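Local coordinates for endoglucanase A (Clostridium acetobutylicum, PDB 3IK2), which probably hydrolyses internal beta-1,4-glucosidic bonds of cellulose, as a family 44 glycoside hydrolase endoglucanase, at residues 227-235 and 320-331. Numbering follows the deposited sequence.
Sequences FGFSAFNDF and WIGQWCKWGLPL
Phe-229 and Ile-321 bring the two backbones together, their CA atoms 7.5 Å apart. Helices 229-234 and 320-324 run in roughly the same direction, 36° apart, and their axes come no closer than 12.2 Å. That separation is wide enough for a large ring, and Phe-229 supplies it. With CG anti to the backbone N (chi1 -165°), its ring reaches from the first turn of its helix into a pocket built by the other segment. Ile-321 lays CG2 over one ring face, a CH-pi contact 3.7 Å from the Phe-229 centroid, while its CD1 branch packs on Phe-229 CB. Cys-325, small enough to fit close beside the ring, brings CB to 3.5 Å from Phe-229 CE2. Gly-328, with no side chain, lets its backbone come up to the ring edge, its CA 3.8 Å from Phe-229 CZ.

Trp-320 and Trp-327 complete an aromatic cluster. Trp-320 meets the Phe-229 ring obliquely, with planes at 84°, whereas Trp-327 turns a face to Phe-229 CZ and an edge to Asn-233, whose ND2 lies 3.4 Å from Trp-327 CZ2. The short, polar amide of Asn-233 suits the partly exposed border, where it lies against the indole edge. Deeper in, Leu-331 CD1 lies 3.9 Å from Phe-232 CE1.

Trp-320 NE1 is hydrogen-bonded to Glu-281, and Trp-250 meets the Trp-327 ring nearly perpendicularly. In this TIM-like barrel, helix 229-234 follows strand 220-226, and Phe-232, Ile-321 and Leu-331 all reach Trp-278 of the next strand, 273-278, joining the contact to the barrel wall.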
ATOM      1  N   PHE A 227       3.314  -5.580  10.071  1.00  7.02           N
ATOM      2  CA  PHE A 227       4.611  -5.229   9.482  1.00  6.40           C
ATOM      3  C   PHE A 227       5.128  -6.180   8.390  1.00  6.71           C
ATOM      4  O   PHE A 227       5.963  -5.794   7.562  1.00  6.89           O
ATOM      5  CB  PHE A 227       5.651  -5.041  10.603  1.00  6.07           C
ATOM      6  CG  PHE A 227       6.373  -6.317  11.040  1.00  7.18           C
ATOM      7  CD1 PHE A 227       7.521  -6.758  10.370  1.00  6.40           C
ATOM      8  CD2 PHE A 227       5.953  -7.030  12.154  1.00  9.59           C
ATOM      9  CE1 PHE A 227       8.187  -7.909  10.779  1.00  7.19           C
ATOM     10  CE2 PHE A 227       6.650  -8.183  12.596  1.00  6.04           C
ATOM     11  CZ  PHE A 227       7.744  -8.622  11.900  1.00  6.19           C
ATOM     12  N   GLY A 228       4.645  -7.424   8.392  1.00  6.33           N
ATOM     13  CA  GLY A 228       5.332  -8.479   7.642  1.00  5.30           C
ATOM     14  C   GLY A 228       4.942  -9.886   8.041  1.00  5.87           C
ATOM     15  O   GLY A 228       4.160 -10.074   8.957  1.00  5.46           O
ATOM     16  N   PHE A 229       5.496 -10.896   7.360  1.00  6.34           N
ATOM     17  CA  PHE A 229       4.929 -12.226   7.459  1.00  6.75           C
ATOM     18  C   PHE A 229       4.914 -12.764   8.884  1.00  7.38           C
ATOM     19  O   PHE A 229       3.992 -13.496   9.275  1.00  7.76           O
ATOM     20  CB  PHE A 229       5.655 -13.225   6.528  1.00  7.58           C
ATOM     21  CG  PHE A 229       4.897 -14.489   6.326  1.00  8.10           C
ATOM     22  CD1 PHE A 229       4.120 -14.665   5.191  1.00  7.71           C
ATOM     23  CD2 PHE A 229       4.918 -15.496   7.302  1.00  7.47           C
ATOM     24  CE1 PHE A 229       3.392 -15.853   5.001  1.00  9.31           C
ATOM     25  CE2 PHE A 229       4.178 -16.667   7.139  1.00  9.30           C
ATOM     26  CZ  PHE A 229       3.424 -16.859   5.982  1.00 10.29           C
ATOM     27  N   SER A 230       5.954 -12.436   9.638  1.00  7.18           N
ATOM     28  CA  SER A 230       6.053 -12.856  11.035  1.00  8.66           C
ATOM     29  C   SER A 230       4.841 -12.437  11.895  1.00  7.79           C
ATOM     30  O   SER A 230       4.357 -13.233  12.723  1.00  8.02           O
ATOM     31  CB  SER A 230       7.375 -12.364  11.640  1.00  8.60           C
ATOM     32  OG  SER A 230       7.324 -12.455  13.046  1.00 13.30           O
ATOM     33  N   ALA A 231       4.342 -11.215  11.676  1.00  7.05           N
ATOM     34  CA  ALA A 231       3.088 -10.753  12.306  1.00  6.60           C
ATOM     35  C   ALA A 231       1.852 -11.396  11.739  1.00  6.34           C
ATOM     36  O   ALA A 231       0.878 -11.585  12.464  1.00  6.56           O
ATOM     37  CB  ALA A 231       2.959  -9.223  12.226  1.00  6.18           C
ATOM     38  N   PHE A 232       1.851 -11.698  10.441  1.00  6.50           N
ATOM     39  CA  PHE A 232       0.719 -12.417   9.810  1.00  6.67           C
ATOM     40  C   PHE A 232       0.563 -13.791  10.441  1.00  6.78           C
ATOM     41  O   PHE A 232      -0.539 -14.353  10.484  1.00  6.98           O
ATOM     42  CB  PHE A 232       0.950 -12.689   8.306  1.00  5.84           C
ATOM     43  CG  PHE A 232       1.257 -11.472   7.465  1.00  7.06           C
ATOM     44  CD1 PHE A 232       1.630 -11.644   6.119  1.00  3.82           C
ATOM     45  CD2 PHE A 232       1.176 -10.156   7.985  1.00  5.60           C
ATOM     46  CE1 PHE A 232       1.920 -10.532   5.305  1.00  4.60           C
ATOM     47  CE2 PHE A 232       1.476  -9.048   7.179  1.00  6.39           C
ATOM     48  CZ  PHE A 232       1.854  -9.236   5.835  1.00  5.44           C
ATOM     49  N   ASN A 233       1.696 -14.339  10.875  1.00  6.63           N
ATOM     50  CA  ASN A 233       1.828 -15.756  11.177  1.00  7.41           C
ATOM     51  C   ASN A 233       1.364 -15.982  12.614  1.00  7.29           C
ATOM     52  O   ASN A 233       0.284 -16.548  12.848  1.00  6.77           O
ATOM     53  CB  ASN A 233       3.294 -16.182  10.888  1.00  7.55           C
ATOM     54  CG  ASN A 233       3.598 -17.662  11.195  1.00  9.41           C
ATOM     55  OD1 ASN A 233       4.780 -18.057  11.266  1.00  9.63           O
ATOM     56  ND2 ASN A 233       2.570 -18.467  11.368  1.00  8.04           N
ATOM     57  N   ASP A 234       2.139 -15.476  13.570  1.00  7.62           N
ATOM     58  CA  ASP A 234       1.842 -15.667  14.984  1.00  7.22           C
ATOM     59  C   ASP A 234       1.916 -14.358  15.765  1.00  7.59           C
ATOM     60  O   ASP A 234       2.209 -14.335  16.966  1.00  6.48           O
ATOM     61  CB  ASP A 234       2.747 -16.762  15.584  1.00  7.75           C
ATOM     62  CG  ASP A 234       4.237 -16.463  15.469  1.00  7.49           C
ATOM     63  OD1 ASP A 234       5.035 -17.306  15.911  1.00 10.16           O
ATOM     64  OD2 ASP A 234       4.646 -15.412  14.935  1.00  9.91           O
ATOM     65  N   PHE A 235       1.582 -13.266  15.069  1.00  8.12           N
ATOM     66  CA  PHE A 235       1.649 -11.895  15.619  1.00  7.05           C
ATOM     67  C   PHE A 235       3.003 -11.606  16.272  1.00  7.57           C
ATOM     68  O   PHE A 235       3.082 -11.047  17.383  1.00  6.16           O
ATOM     69  CB  PHE A 235       0.458 -11.600  16.538  1.00  7.18           C
ATOM     70  CG  PHE A 235       0.180 -10.113  16.738  1.00  5.40           C
ATOM     71  CD1 PHE A 235       0.113  -9.239  15.647  1.00  3.37           C
ATOM     72  CD2 PHE A 235      -0.005  -9.601  18.014  1.00  4.22           C
ATOM     73  CE1 PHE A 235      -0.168  -7.864  15.825  1.00  3.37           C
ATOM     74  CE2 PHE A 235      -0.262  -8.226  18.209  1.00  2.91           C
ATOM     75  CZ  PHE A 235      -0.333  -7.362  17.116  1.00  3.19           C
ATOM     76  N   TRP A 320      13.294 -17.016   4.136  1.00  8.91           N
ATOM     77  CA  TRP A 320      12.791 -17.888   5.214  1.00  8.61           C
ATOM     78  C   TRP A 320      11.289 -18.204   5.071  1.00  9.26           C
ATOM     79  O   TRP A 320      10.828 -19.259   5.527  1.00  8.23           O
ATOM     80  CB  TRP A 320      13.083 -17.281   6.595  1.00  9.29           C
ATOM     81  CG  TRP A 320      12.343 -15.989   6.901  1.00  8.30           C
ATOM     82  CD1 TRP A 320      12.814 -14.741   6.727  1.00  8.78           C
ATOM     83  CD2 TRP A 320      11.027 -15.850   7.467  1.00 10.25           C
ATOM     84  NE1 TRP A 320      11.878 -13.819   7.117  1.00  9.61           N
ATOM     85  CE2 TRP A 320      10.781 -14.470   7.600  1.00  8.81           C
ATOM     86  CE3 TRP A 320      10.038 -16.759   7.885  1.00  7.23           C
ATOM     87  CZ2 TRP A 320       9.583 -13.961   8.113  1.00  8.93           C
ATOM     88  CZ3 TRP A 320       8.859 -16.254   8.401  1.00  9.63           C
ATOM     89  CH2 TRP A 320       8.640 -14.856   8.503  1.00  8.94           C
ATOM     90  N   ILE A 321      10.522 -17.272   4.479  1.00  9.59           N
ATOM     91  CA  ILE A 321       9.123 -17.535   4.167  1.00  9.49           C
ATOM     92  C   ILE A 321       9.044 -18.673   3.141  1.00 11.09           C
ATOM     93  O   ILE A 321       8.353 -19.678   3.365  1.00 10.91           O
ATOM     94  CB  ILE A 321       8.370 -16.269   3.639  1.00  9.38           C
ATOM     95  CG1 ILE A 321       8.818 -15.006   4.403  1.00  8.99           C
ATOM     96  CG2 ILE A 321       6.862 -16.487   3.719  1.00  6.63           C
ATOM     97  CD1 ILE A 321       8.153 -13.715   3.924  1.00  8.16           C
ATOM     98  N   GLY A 322       9.767 -18.505   2.028  1.00 12.65           N
ATOM     99  CA  GLY A 322       9.870 -19.542   0.992  1.00 15.39           C
ATOM    100  C   GLY A 322      10.314 -20.894   1.546  1.00 16.79           C
ATOM    101  O   GLY A 322       9.812 -21.927   1.121  1.00 17.23           O
ATOM    102  N   GLN A 323      11.228 -20.885   2.518  1.00 18.38           N
ATOM    103  CA  GLN A 323      11.718 -22.130   3.114  1.00 20.06           C
ATOM    104  C   GLN A 323      10.801 -22.745   4.181  1.00 19.86           C
ATOM    105  O   GLN A 323      10.527 -23.945   4.141  1.00 19.81           O
ATOM    106  CB  GLN A 323      13.115 -21.942   3.696  1.00 19.65           C
ATOM    107  CG  GLN A 323      13.798 -23.281   4.005  1.00 22.10           C
ATOM    108  CD  GLN A 323      15.169 -23.130   4.658  1.00 23.75           C
ATOM    109  OE1 GLN A 323      15.797 -22.055   4.617  1.00 30.08           O
ATOM    110  NE2 GLN A 323      15.649 -24.216   5.257  1.00 28.78           N
ATOM    111  N   TRP A 324      10.340 -21.926   5.125  1.00 19.82           N
ATOM    112  CA  TRP A 324       9.637 -22.411   6.322  1.00 20.12           C
ATOM    113  C   TRP A 324       8.113 -22.232   6.379  1.00 19.38           C
ATOM    114  O   TRP A 324       7.448 -22.945   7.145  1.00 18.65           O
ATOM    115  CB  TRP A 324      10.281 -21.835   7.593  1.00 21.22           C
ATOM    116  CG  TRP A 324      11.711 -22.205   7.712  1.00 22.38           C
ATOM    117  CD1 TRP A 324      12.788 -21.349   7.745  1.00 23.67           C
ATOM    118  CD2 TRP A 324      12.250 -23.538   7.757  1.00 23.79           C
ATOM    119  NE1 TRP A 324      13.959 -22.077   7.823  1.00 25.53           N
ATOM    120  CE2 TRP A 324      13.658 -23.418   7.840  1.00 24.54           C
ATOM    121  CE3 TRP A 324      11.675 -24.824   7.757  1.00 25.69           C
ATOM    122  CZ2 TRP A 324      14.505 -24.536   7.945  1.00 24.88           C
ATOM    123  CZ3 TRP A 324      12.522 -25.944   7.841  1.00 24.87           C
ATOM    124  CH2 TRP A 324      13.922 -25.788   7.927  1.00 24.54           C
ATOM    125  N   CYS A 325       7.570 -21.292   5.592  1.00 17.97           N
ATOM    126  CA  CYS A 325       6.132 -21.023   5.608  1.00 16.73           C
ATOM    127  C   CYS A 325       5.508 -21.071   4.201  1.00 16.41           C
ATOM    128  O   CYS A 325       4.737 -20.183   3.829  1.00 15.00           O
ATOM    129  CB  CYS A 325       5.842 -19.690   6.319  1.00 17.03           C
ATOM    130  SG  CYS A 325       6.683 -19.523   7.903  1.00 15.63           S
ATOM    131  N   LYS A 326       5.852 -22.118   3.444  1.00 15.53           N
ATOM    132  CA  LYS A 326       5.334 -22.359   2.098  1.00 15.63           C
ATOM    133  C   LYS A 326       3.839 -22.316   2.093  1.00 14.37           C
ATOM    134  O   LYS A 326       3.233 -21.921   1.093  1.00 14.95           O
ATOM    135  CB  LYS A 326       5.762 -23.739   1.544  1.00 15.52           C
ATOM    136  CG  LYS A 326       7.147 -23.766   0.994  1.00 17.30           C
ATOM    137  CD  LYS A 326       7.634 -25.167   0.639  1.00 17.18           C
ATOM    138  CE  LYS A 326       9.158 -25.168   0.655  1.00 20.80           C
ATOM    139  NZ  LYS A 326       9.684 -24.056  -0.266  1.00 22.13           N
ATOM    140  N   TRP A 327       3.236 -22.728   3.206  1.00 13.03           N
ATOM    141  CA  TRP A 327       1.776 -22.697   3.325  1.00 11.57           C
ATOM    142  C   TRP A 327       1.163 -21.288   3.152  1.00 11.62           C
ATOM    143  O   TRP A 327      -0.034 -21.170   2.795  1.00 10.90           O
ATOM    144  CB  TRP A 327       1.314 -23.325   4.645  1.00 10.69           C
ATOM    145  CG  TRP A 327       1.968 -22.709   5.863  1.00 10.51           C
ATOM    146  CD1 TRP A 327       3.066 -23.172   6.512  1.00  9.34           C
ATOM    147  CD2 TRP A 327       1.574 -21.501   6.550  1.00 12.03           C
ATOM    148  NE1 TRP A 327       3.377 -22.353   7.560  1.00 11.30           N
ATOM    149  CE2 TRP A 327       2.481 -21.313   7.607  1.00 11.69           C
ATOM    150  CE3 TRP A 327       0.548 -20.554   6.366  1.00  9.04           C
ATOM    151  CZ2 TRP A 327       2.397 -20.217   8.490  1.00 11.51           C
ATOM    152  CZ3 TRP A 327       0.470 -19.477   7.245  1.00  9.43           C
ATOM    153  CH2 TRP A 327       1.379 -19.328   8.301  1.00  8.92           C
ATOM    154  N   GLY A 328       1.959 -20.246   3.416  1.00 10.46           N
ATOM    155  CA  GLY A 328       1.485 -18.855   3.358  1.00 11.37           C
ATOM    156  C   GLY A 328       1.711 -18.123   2.037  1.00 12.18           C
ATOM    157  O   GLY A 328       1.442 -16.913   1.927  1.00 12.09           O
ATOM    158  N   LEU A 329       2.244 -18.849   1.048  1.00 11.82           N
ATOM    159  CA  LEU A 329       2.526 -18.296  -0.275  1.00 11.41           C
ATOM    160  C   LEU A 329       1.851 -19.162  -1.365  1.00 11.81           C
ATOM    161  O   LEU A 329       1.759 -20.368  -1.207  1.00 12.65           O
ATOM    162  CB  LEU A 329       4.035 -18.189  -0.509  1.00 10.92           C
ATOM    163  CG  LEU A 329       4.814 -17.194   0.369  1.00 10.97           C
ATOM    164  CD1 LEU A 329       6.356 -17.159   0.006  1.00  7.16           C
ATOM    165  CD2 LEU A 329       4.200 -15.771   0.349  1.00  9.45           C
ATOM    166  N   PRO A 330       1.349 -18.550  -2.457  1.00 10.90           N
ATOM    167  CA  PRO A 330       1.437 -17.129  -2.781  1.00  9.84           C
ATOM    168  C   PRO A 330       0.582 -16.274  -1.848  1.00  8.74           C
ATOM    169  O   PRO A 330      -0.492 -16.694  -1.460  1.00  7.37           O
ATOM    170  CB  PRO A 330       0.916 -17.078  -4.225  1.00  9.55           C
ATOM    171  CG  PRO A 330      -0.075 -18.208  -4.296  1.00  8.97           C
ATOM    172  CD  PRO A 330       0.649 -19.298  -3.518  1.00 10.80           C
ATOM    173  N   LEU A 331       1.060 -15.072  -1.511  1.00  8.12           N
ATOM    174  CA  LEU A 331       0.410 -14.269  -0.461  1.00  7.61           C
ATOM    175  C   LEU A 331      -1.056 -13.873  -0.699  1.00  7.83           C
ATOM    176  O   LEU A 331      -1.898 -14.038   0.210  1.00  7.00           O
ATOM    177  CB  LEU A 331       1.244 -13.014  -0.082  1.00  7.75           C
ATOM    178  CG  LEU A 331       0.787 -12.210   1.159  1.00  8.17           C
ATOM    179  CD1 LEU A 331       0.870 -13.023   2.484  1.00  7.17           C
ATOM    180  CD2 LEU A 331       1.562 -10.891   1.276  1.00  7.57           C
TER